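Local coordinates for sporozoite surface protein 2 (Plasmodium vivax, PDB 4HQL) that binds a metal ion through its von Willebrand factor A domain and probably serves the sporozoite as a surface adhesin in gliding and host-cell invasion, at residues N16-L21 / R122-Q127; I31-W36 / T96-G101; I130-G135 / A158-G163. The protein carries 4 engineered substitutions. All coordinates share one frame; numbering follows the deposited sequence.

Three contacts within one von Willebrand factor A domain illustrate how chemistry follows place in an alpha/beta fold. Contacts 1 and 3 share strand 126-133 of the central sheet, contact 1 at its start and contact 3 at its end; they meet where Leu21 packs on Ile130. Contact 3 is buried, built from backbone bonds and aliphatic side chains. Contact 1 is only partly buried and adds a charged network round Asp20. Contact 2, also partly buried, lies outside the sheet, where aromatic rings and a proline pack the start of helix 33-49 against a loop. Contacts 2 and 3 converge near the bound magnesium ion, where Ile31 touches Asp134, Ile162 and Gly163.

Contact 1. Residues N16-L21 / R122-Q127. Engineered in segment 16-21: Gln18 (natural residue Ser).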
loop_
_atom_site.group_PDB
_atom_site.type_symbol
_atom_site.label_atom_id
_atom_site.label_comp_id
_atom_site.label_asym_id
_atom_site.label_seq_id
_atom_site.Cartn_x
_atom_site.Cartn_y
_atom_site.Cartn_z
ATOM N N ASN A 16 2.410 -3.671 10.492
ATOM C CA ASN A 16 2.072 -2.860 9.331
ATOM C C ASN A 16 3.287 -2.334 8.570
ATOM O O ASN A 16 3.297 -1.193 8.105
ATOM C CB ASN A 16 1.143 -1.720 9.750
ATOM C CG ASN A 16 -0.165 -2.235 10.316
ATOM O OD1 ASN A 16 -0.470 -2.048 11.498
ATOM N ND2 ASN A 16 -0.939 -2.913 9.474
ATOM N N GLU A 17 4.306 -3.176 8.443
ATOM C CA GLU A 17 5.546 -2.763 7.804
ATOM C C GLU A 17 5.437 -2.701 6.277
ATOM O O GLU A 17 6.190 -1.985 5.635
ATOM C CB GLU A 17 6.706 -3.669 8.247
ATOM C CG GLU A 17 6.765 -5.006 7.556
ATOM C CD GLU A 17 5.823 -6.027 8.158
ATOM O OE1 GLU A 17 5.062 -5.675 9.085
ATOM O OE2 GLU A 17 5.838 -7.186 7.694
ATOM N N GLN A 18 4.493 -3.440 5.699
ATOM C CA GLN A 18 4.321 -3.451 4.255
ATOM C C GLN A 18 3.502 -2.243 3.830
ATOM O O GLN A 18 2.436 -1.988 4.382
ATOM C CB GLN A 18 3.642 -4.739 3.780
ATOM C CG GLN A 18 4.420 -6.022 4.075
ATOM C CD GLN A 18 3.794 -7.245 3.419
ATOM O OE1 GLN A 18 2.775 -7.149 2.736
ATOM N NE2 GLN A 18 4.400 -8.397 3.624
ATOM N N VAL A 19 4.035 -1.485 2.872
ATOM C CA VAL A 19 3.370 -0.306 2.331
ATOM C C VAL A 19 3.569 -0.309 0.813
ATOM O O VAL A 19 4.702 -0.370 0.317
ATOM C CB VAL A 19 3.965 1.020 2.881
ATOM C CG1 VAL A 19 3.160 2.237 2.379
ATOM C CG2 VAL A 19 4.042 1.024 4.392
ATOM N N ASP A 20 2.467 -0.277 0.081
ATOM C CA ASP A 20 2.515 -0.048 -1.353
ATOM C C ASP A 20 2.314 1.444 -1.504
ATOM O O ASP A 20 1.251 1.952 -1.170
ATOM C CB ASP A 20 1.401 -0.824 -2.066
ATOM C CG ASP A 20 1.599 -2.344 -1.997
ATOM O OD1 ASP A 20 2.764 -2.795 -1.963
ATOM O OD2 ASP A 20 0.593 -3.092 -2.014
ATOM N N LEU A 21 3.347 2.149 -1.969
ATOM C CA LEU A 21 3.300 3.600 -2.060
ATOM C C LEU A 21 3.227 4.023 -3.537
ATOM O O LEU A 21 4.156 3.779 -4.305
ATOM C CB LEU A 21 4.522 4.218 -1.362
ATOM C CG LEU A 21 4.617 5.714 -1.043
ATOM C CD1 LEU A 21 5.729 5.970 0.010
ATOM C CD2 LEU A 21 4.860 6.567 -2.310
ATOM N N ARG A 122 -0.135 -5.747 -2.547
ATOM C CA ARG A 122 -0.038 -6.746 -1.480
ATOM C C ARG A 122 -1.227 -6.559 -0.552
ATOM O O ARG A 122 -1.458 -5.457 -0.043
ATOM C CB ARG A 122 1.272 -6.582 -0.708
ATOM C CG ARG A 122 2.508 -7.104 -1.445
ATOM C CD ARG A 122 3.775 -6.665 -0.734
ATOM N NE ARG A 122 3.901 -5.202 -0.719
ATOM C CZ ARG A 122 4.852 -4.549 -0.056
ATOM N NH1 ARG A 122 4.912 -3.218 -0.096
ATOM N NH2 ARG A 122 5.745 -5.236 0.653
ATOM N N GLU A 123 -1.981 -7.636 -0.342
ATOM C CA GLU A 123 -3.215 -7.586 0.431
ATOM C C GLU A 123 -3.041 -7.033 1.847
ATOM O O GLU A 123 -3.926 -6.354 2.371
ATOM C CB GLU A 123 -3.847 -8.980 0.501
ATOM C CG GLU A 123 -5.312 -8.961 0.905
ATOM C CD GLU A 123 -5.920 -10.352 0.980
ATOM O OE1 GLU A 123 -7.165 -10.456 0.900
ATOM O OE2 GLU A 123 -5.158 -11.337 1.127
ATOM N N LYS A 124 -1.904 -7.323 2.469
ATOM C CA LYS A 124 -1.692 -6.881 3.840
ATOM C C LYS A 124 -1.002 -5.527 3.929
ATOM O O LYS A 124 -0.806 -5.001 5.022
ATOM C CB LYS A 124 -0.892 -7.924 4.624
ATOM C CG LYS A 124 -1.635 -9.227 4.871
ATOM C CD LYS A 124 -0.727 -10.217 5.592
ATOM C CE LYS A 124 0.580 -10.405 4.826
ATOM N NZ LYS A 124 1.754 -10.599 5.726
ATOM N N ALA A 125 -0.626 -4.972 2.782
ATOM C CA ALA A 125 0.089 -3.701 2.745
ATOM C C ALA A 125 -0.854 -2.501 2.890
ATOM O O ALA A 125 -1.938 -2.474 2.325
ATOM C CB ALA A 125 0.902 -3.578 1.436
ATOM N N ILE A 126 -0.420 -1.516 3.659
ATOM C CA ILE A 126 -1.014 -0.198 3.631
ATOM C C ILE A 126 -0.923 0.340 2.208
ATOM O O ILE A 126 0.114 0.214 1.552
ATOM C CB ILE A 126 -0.252 0.739 4.578
ATOM C CG1 ILE A 126 -0.495 0.308 6.035
ATOM C CG2 ILE A 126 -0.665 2.191 4.357
ATOM C CD1 ILE A 126 0.494 0.890 7.003
ATOM N N GLN A 127 -2.030 0.896 1.724
ATOM C CA GLN A 127 -2.097 1.472 0.394
ATOM C C GLN A 127 -1.994 2.980 0.520
ATOM O O GLN A 127 -2.864 3.615 1.085
ATOM C CB GLN A 127 -3.396 1.055 -0.302
ATOM C CG GLN A 127 -3.544 -0.471 -0.418
ATOM C CD GLN A 127 -2.431 -1.099 -1.271
ATOM O OE1 GLN A 127 -2.220 -0.715 -2.418
ATOM N NE2 GLN A 127 -1.723 -2.070 -0.703
HETATM O O HOH W 1 0.577 -9.249 1.390
HETATM O O HOH W 2 0.834 -3.654 6.439
#
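The guanidinium of Arg122 has Gln18 over one face, with CB of Gln18 3.8 Å from NH2 of Arg122, and it turns its edge to Asp20 OD1 and the carbonyl O of Val19. Gln18 is an engineered residue; its chain is extended beyond CG, and its amide plane lies 12° from that of the guanidinium. This is where two parallel strands, 19-26 and 126-133, begin side by side in the central sheet of the von Willebrand factor A domain. Their pairing starts with Ile126 N donating to Gln18 O at 3.0 Å, and continues with Asp20 N donating to Ile126 O at 2.8 Å.

The buried carboxylate of Asp20 organises the polar side. Its OD1 takes hydrogen bonds from both NE and NH1 of Arg122, each at 2.9 Å and from the same face of the carboxylate, completing a salt bridge. OD2 receives the backbone N of Arg122 on its syn lone pair, while Gln127 NE2 arrives on the anti side, somewhat out of plane, in a bond that is nearly straight at 169°. Four N-H groups thus fix the rotation of the carboxylate and would be expected to stabilise its negative charge. By gripping Arg122 through backbone and side chain alike, Asp20 also holds the first residue of the type I turn Arg122 to Ala125.

Gln127 can reach across because its chain folds back at chi2 (-62°); NE2 additionally donates to Ala125 O, and OE1 bonds to Tyr22 OH. Arg122 NH1 has a further partner in Thr57 O, which links the site to the approach of strand 58-65. At the turn, a water donates to both Gln18 O and Lys124 O. At the outer margin, Ile126 CD1 rests 3.8 Å from Asn16 CB.

Contact 2. Residues I31-W36 / T96-G101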
loop_
_atom_site.group_PDB
_atom_site.type_symbol
_atom_site.label_atom_id
_atom_site.label_comp_id
_atom_site.label_asym_id
_atom_site.label_seq_id
_atom_site.Cartn_x
_atom_site.Cartn_y
_atom_site.Cartn_z
ATOM N N ILE A 31 3.124 23.049 -14.702
ATOM C CA ILE A 31 4.138 22.993 -13.627
ATOM C C ILE A 31 5.174 24.114 -13.780
ATOM O O ILE A 31 5.444 24.862 -12.832
ATOM C CB ILE A 31 4.827 21.604 -13.522
ATOM C CG1 ILE A 31 3.822 20.540 -13.053
ATOM C CG2 ILE A 31 6.065 21.661 -12.597
ATOM C CD1 ILE A 31 2.936 20.958 -11.864
ATOM N N GLY A 32 5.703 24.273 -14.989
ATOM C CA GLY A 32 6.676 25.325 -15.249
ATOM C C GLY A 32 8.060 24.682 -15.222
ATOM O O GLY A 32 8.388 23.944 -14.291
ATOM N N TYR A 33 8.855 24.926 -16.258
ATOM C CA TYR A 33 10.200 24.353 -16.342
ATOM C C TYR A 33 11.143 24.803 -15.220
ATOM O O TYR A 33 11.818 23.966 -14.639
ATOM C CB TYR A 33 10.851 24.602 -17.720
ATOM C CG TYR A 33 12.178 23.891 -17.853
ATOM C CD1 TYR A 33 12.228 22.507 -17.990
ATOM C CD2 TYR A 33 13.379 24.592 -17.786
ATOM C CE1 TYR A 33 13.432 21.837 -18.095
ATOM C CE2 TYR A 33 14.615 23.921 -17.893
ATOM C CZ TYR A 33 14.624 22.549 -18.050
ATOM O OH TYR A 33 15.813 21.876 -18.157
ATOM N N PRO A 34 11.234 26.124 -14.946
ATOM C CA PRO A 34 12.123 26.530 -13.852
ATOM C C PRO A 34 11.713 25.880 -12.523
ATOM O O PRO A 34 12.575 25.443 -11.752
ATOM C CB PRO A 34 11.937 28.055 -13.793
ATOM C CG PRO A 34 11.524 28.437 -15.152
ATOM C CD PRO A 34 10.677 27.297 -15.652
ATOM N N ASN A 35 10.409 25.800 -12.279
ATOM C CA ASN A 35 9.896 25.137 -11.085
ATOM C C ASN A 35 10.257 23.651 -11.074
ATOM O O ASN A 35 10.634 23.099 -10.038
ATOM C CB ASN A 35 8.378 25.328 -10.965
ATOM C CG ASN A 35 7.835 24.886 -9.602
ATOM O OD1 ASN A 35 7.505 23.721 -9.409
ATOM N ND2 ASN A 35 7.763 25.816 -8.656
ATOM N N TRP A 36 10.143 23.010 -12.233
ATOM C CA TRP A 36 10.503 21.610 -12.379
ATOM C C TRP A 36 11.937 21.395 -11.898
ATOM O O TRP A 36 12.198 20.516 -11.063
ATOM C CB TRP A 36 10.377 21.179 -13.844
ATOM C CG TRP A 36 10.711 19.720 -14.112
ATOM C CD1 TRP A 36 11.825 19.232 -14.746
ATOM C CD2 TRP A 36 9.906 18.565 -13.774
ATOM N NE1 TRP A 36 11.770 17.851 -14.805
ATOM C CE2 TRP A 36 10.603 17.420 -14.233
ATOM C CE3 TRP A 36 8.673 18.395 -13.148
ATOM C CZ2 TRP A 36 10.109 16.122 -14.061
ATOM C CZ3 TRP A 36 8.176 17.101 -12.989
ATOM C CH2 TRP A 36 8.898 15.984 -13.438
ATOM N N THR A 96 16.054 14.522 -18.948
ATOM C CA THR A 96 15.408 14.203 -20.224
ATOM C C THR A 96 13.926 14.558 -20.315
ATOM O O THR A 96 13.315 14.383 -21.367
ATOM C CB THR A 96 15.549 12.708 -20.550
ATOM O OG1 THR A 96 14.860 11.946 -19.555
ATOM C CG2 THR A 96 17.027 12.291 -20.578
ATOM N N TYR A 97 13.335 15.042 -19.229
ATOM C CA TYR A 97 11.912 15.353 -19.281
ATOM C C TYR A 97 11.633 16.831 -19.119
ATOM O O TYR A 97 12.132 17.478 -18.204
ATOM C CB TYR A 97 11.091 14.540 -18.263
ATOM C CG TYR A 97 9.605 14.801 -18.400
ATOM C CD1 TYR A 97 8.896 14.287 -19.480
ATOM C CD2 TYR A 97 8.923 15.593 -17.482
ATOM C CE1 TYR A 97 7.557 14.527 -19.631
ATOM C CE2 TYR A 97 7.554 15.846 -17.629
ATOM C CZ TYR A 97 6.887 15.305 -18.706
ATOM O OH TYR A 97 5.555 15.537 -18.891
ATOM N N THR A 98 10.832 17.364 -20.032
ATOM C CA THR A 98 10.359 18.735 -19.916
ATOM C C THR A 98 8.831 18.692 -19.707
ATOM O O THR A 98 8.112 18.101 -20.516
ATOM C CB THR A 98 10.751 19.540 -21.179
ATOM O OG1 THR A 98 12.171 19.474 -21.360
ATOM C CG2 THR A 98 10.322 21.000 -21.064
ATOM N N PRO A 99 8.332 19.269 -18.604
ATOM C CA PRO A 99 6.877 19.254 -18.387
ATOM C C PRO A 99 6.115 19.943 -19.521
ATOM O O PRO A 99 6.534 21.008 -19.989
ATOM C CB PRO A 99 6.708 20.044 -17.093
ATOM C CG PRO A 99 8.005 19.868 -16.380
ATOM C CD PRO A 99 9.050 19.859 -17.458
ATOM N N TYR A 100 5.029 19.321 -19.971
ATOM C CA TYR A 100 4.267 19.844 -21.092
ATOM C C TYR A 100 2.882 19.203 -21.057
ATOM O O TYR A 100 2.681 18.172 -20.420
ATOM C CB TYR A 100 4.946 19.514 -22.444
ATOM C CG TYR A 100 4.626 18.106 -22.912
ATOM C CD1 TYR A 100 5.329 17.009 -22.402
ATOM C CD2 TYR A 100 3.605 17.860 -23.843
ATOM C CE1 TYR A 100 5.037 15.696 -22.809
ATOM C CE2 TYR A 100 3.291 16.540 -24.247
ATOM C CZ TYR A 100 4.017 15.468 -23.724
ATOM O OH TYR A 100 3.739 14.167 -24.110
ATOM N N GLY A 101 1.941 19.808 -21.763
ATOM C CA GLY A 101 0.672 19.170 -22.042
ATOM C C GLY A 101 -0.390 19.349 -20.977
ATOM O O GLY A 101 -0.267 20.162 -20.057
HETATM O O HOH W 3 6.172 23.648 -17.934
#
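Tyr33, in the first turn of helix 33-49, and Pro99, in the extended loop 97-101, bring the two backbones closest, with their CA atoms 6.4 Å apart. The pairing flanks the metal-ion-dependent adhesion site (MIDAS) of the von Willebrand factor A domain: Ser28 and Ser30 bind metal just ahead of the helix, and Thr103 does so just beyond the loop. Gly32 occupies the N-cap position, and its O accepts from Trp36 N in the first helical turn.

Trp36 provides the platform. With its CG trans to the backbone N (chi1 -179°), the indole reaches out from the helix toward the loop, and Pro99 and Tyr97 settle on the same face of it. Pro99 CG lies 3.5 Å from Trp36 CD2, and Pro99 CD stands over the five-membered ring, 3.9 Å from its centroid, in a CH-pi contact only 16° off the ring normal. Tyr97 meets the other half of the indole, presenting an edge to the six-membered ring in an offset edge-to-face pair with planes 64° apart. Its CD2 makes the touch, 3.7 Å from Trp36 CZ2, while its OH is hydrogen-bonded to Gly27 O.

Tyr33 completes the clasp nearer the surface: Pro99 CD lies close to the plane of its ring, at the edge, 4.2 Å from Tyr33 CD1. Thr98 contributes its methyl, CG2, to the same tyrosine carbon. On the inner side, Pro99 CB comes to 4.3 Å from Ile31 CB, but the remainder of the isoleucine bends off toward Asp134 and Ile162, placing its side chain about 5 Å from the magnesium ion at nearest atoms. A single water bridges the backbones, weakly, accepting from Gly32 N at 3.0 Å and donating to Pro99 O.

Contact 3. Residues I130-G135 / A158-G163; sequences ILMTDG and AVIGIG
Leu131 and Ile160 share a backbone bond at the heart of two neighbouring parallel strands whose short segments are inclined by 21°. Four hydrogen bonds alternate along the pair. Leu131 N donates to Ala158 O at 2.8 Å, Ile160 N to Leu131 O at 2.8 Å, and Thr133 N to Ile160 O at 2.9 Å. The last, from Ile162 N to Thr133 O at 3.1 Å, differs in direction: the donor stands 63° out of the carbonyl plane, where strand 156-161 has given way to loop. Thr133 O also has a weak hydrogen bond from Asn171 ND2 of helix 168-175. Met132 and Ile130 direct their backbone groups the other way, to strand 19-26.

The polar side chains at the end of strand 126-133 are also satisfied. Thr133 OG1 accepts from Gly135 N at 3.0 Å, making an ST turn, and is hydrogen-bonded to Asp26 OD2 as well. Asp134 OD1 receives Val136 N, whereas OD2 pairs with the hydroxyl of Ser30, a metal ligand; the side chain lies about 4 Å from the magnesium ion at nearest atoms. Asp134 thus appears to act in the second shell of the metal-ion-dependent adhesion site of the von Willebrand factor A domain, positioning Ser30.

Apolar contacts fill in around the bonds. Ile130 CG2 and Ile160 CG1 lie side by side, 3.9 Å apart. Ile162 takes the crowded rotamer, CG1 between backbone N and carbonyl carbon (chi1 54°), which lays CG1 against Thr133 N and leaves CG2 3.6 Å from Met132 CG, the two side chains crossing at about a right angle.

Helix 140-151 connects the strands as a beta-alpha-beta unit. Helices 33-49 and 192-203 pack on the face that carries Ile130, Met132 and Ile160; Leu131 and Val159, on the other face, meet helix 168-175, and strand 19-26 flanks strand 126-133 on its far edge.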
loop_
_atom_site.group_PDB
_atom_site.type_symbol
_atom_site.label_atom_id
_atom_site.label_comp_id
_atom_site.label_asym_id
_atom_site.label_seq_id
_atom_site.Cartn_x
_atom_site.Cartn_y
_atom_site.Cartn_z
ATOM N N ILE A 130 0.688 9.148 -2.884
ATOM C CA ILE A 130 1.221 10.494 -2.746
ATOM C C ILE A 130 0.983 11.225 -4.063
ATOM O O ILE A 130 1.561 10.865 -5.082
ATOM C CB ILE A 130 2.723 10.493 -2.404
ATOM C CG1 ILE A 130 2.972 9.829 -1.035
ATOM C CG2 ILE A 130 3.271 11.916 -2.426
ATOM C CD1 ILE A 130 4.439 9.834 -0.621
ATOM N N LEU A 131 0.103 12.223 -4.038
ATOM C CA LEU A 131 -0.267 12.963 -5.246
ATOM C C LEU A 131 0.492 14.284 -5.247
ATOM O O LEU A 131 0.285 15.147 -4.389
ATOM C CB LEU A 131 -1.778 13.217 -5.297
ATOM C CG LEU A 131 -2.314 14.014 -6.502
ATOM C CD1 LEU A 131 -2.086 13.295 -7.823
ATOM C CD2 LEU A 131 -3.790 14.296 -6.336
ATOM N N MET A 132 1.391 14.435 -6.202
ATOM C CA MET A 132 2.260 15.601 -6.207
ATOM C C MET A 132 1.777 16.450 -7.371
ATOM O O MET A 132 1.918 16.049 -8.517
ATOM C CB MET A 132 3.719 15.136 -6.390
ATOM C CG MET A 132 4.795 16.197 -6.226
ATOM S SD MET A 132 6.501 15.518 -6.257
ATOM C CE MET A 132 6.402 14.298 -4.984
ATOM N N THR A 133 1.190 17.609 -7.092
ATOM C CA THR A 133 0.499 18.336 -8.155
ATOM C C THR A 133 0.308 19.824 -7.850
ATOM O O THR A 133 0.396 20.239 -6.697
ATOM C CB THR A 133 -0.885 17.668 -8.448
ATOM O OG1 THR A 133 -1.548 18.361 -9.507
ATOM C CG2 THR A 133 -1.785 17.686 -7.198
ATOM N N ASP A 134 0.054 20.632 -8.885
ATOM C CA ASP A 134 -0.352 22.019 -8.664
ATOM C C ASP A 134 -1.872 22.128 -8.455
ATOM O O ASP A 134 -2.409 23.206 -8.192
ATOM C CB ASP A 134 0.126 22.955 -9.789
ATOM C CG ASP A 134 -0.493 22.632 -11.164
ATOM O OD1 ASP A 134 -1.439 21.816 -11.268
ATOM O OD2 ASP A 134 -0.018 23.223 -12.154
ATOM N N GLY A 135 -2.560 21.002 -8.582
ATOM C CA GLY A 135 -3.976 20.961 -8.262
ATOM C C GLY A 135 -4.878 21.537 -9.336
ATOM O O GLY A 135 -5.962 22.032 -9.041
ATOM N N ALA A 158 -2.018 11.416 0.427
ATOM C CA ALA A 158 -1.340 12.634 0.843
ATOM C C ALA A 158 -1.075 13.478 -0.382
ATOM O O ALA A 158 -0.738 12.956 -1.447
ATOM C CB ALA A 158 -0.020 12.322 1.559
ATOM N N VAL A 159 -1.211 14.788 -0.236
ATOM C CA VAL A 159 -0.965 15.678 -1.362
ATOM C C VAL A 159 0.257 16.545 -1.106
ATOM O O VAL A 159 0.404 17.128 -0.022
ATOM C CB VAL A 159 -2.230 16.543 -1.681
ATOM C CG1 VAL A 159 -2.000 17.444 -2.893
ATOM C CG2 VAL A 159 -3.409 15.631 -1.961
ATOM N N ILE A 160 1.142 16.602 -2.100
ATOM C CA ILE A 160 2.285 17.507 -2.070
ATOM C C ILE A 160 2.076 18.554 -3.158
ATOM O O ILE A 160 1.985 18.213 -4.345
ATOM C CB ILE A 160 3.623 16.779 -2.344
ATOM C CG1 ILE A 160 3.842 15.637 -1.355
ATOM C CG2 ILE A 160 4.805 17.761 -2.266
ATOM C CD1 ILE A 160 3.792 16.080 0.064
ATOM N N GLY A 161 1.983 19.817 -2.762
ATOM C CA GLY A 161 1.830 20.877 -3.743
ATOM C C GLY A 161 3.150 21.190 -4.426
ATOM O O GLY A 161 4.140 21.435 -3.744
ATOM N N ILE A 162 3.169 21.149 -5.761
ATOM C CA ILE A 162 4.319 21.611 -6.558
ATOM C C ILE A 162 3.843 22.502 -7.716
ATOM O O ILE A 162 2.645 22.590 -7.968
ATOM C CB ILE A 162 5.094 20.434 -7.178
ATOM C CG1 ILE A 162 4.130 19.537 -7.977
ATOM C CG2 ILE A 162 5.837 19.635 -6.089
ATOM C CD1 ILE A 162 4.803 18.625 -8.987
ATOM N N GLY A 163 4.780 23.144 -8.420
ATOM C CA GLY A 163 4.454 23.955 -9.583
ATOM C C GLY A 163 4.495 25.442 -9.302
ATOM O O GLY A 163 4.446 25.859 -8.148
#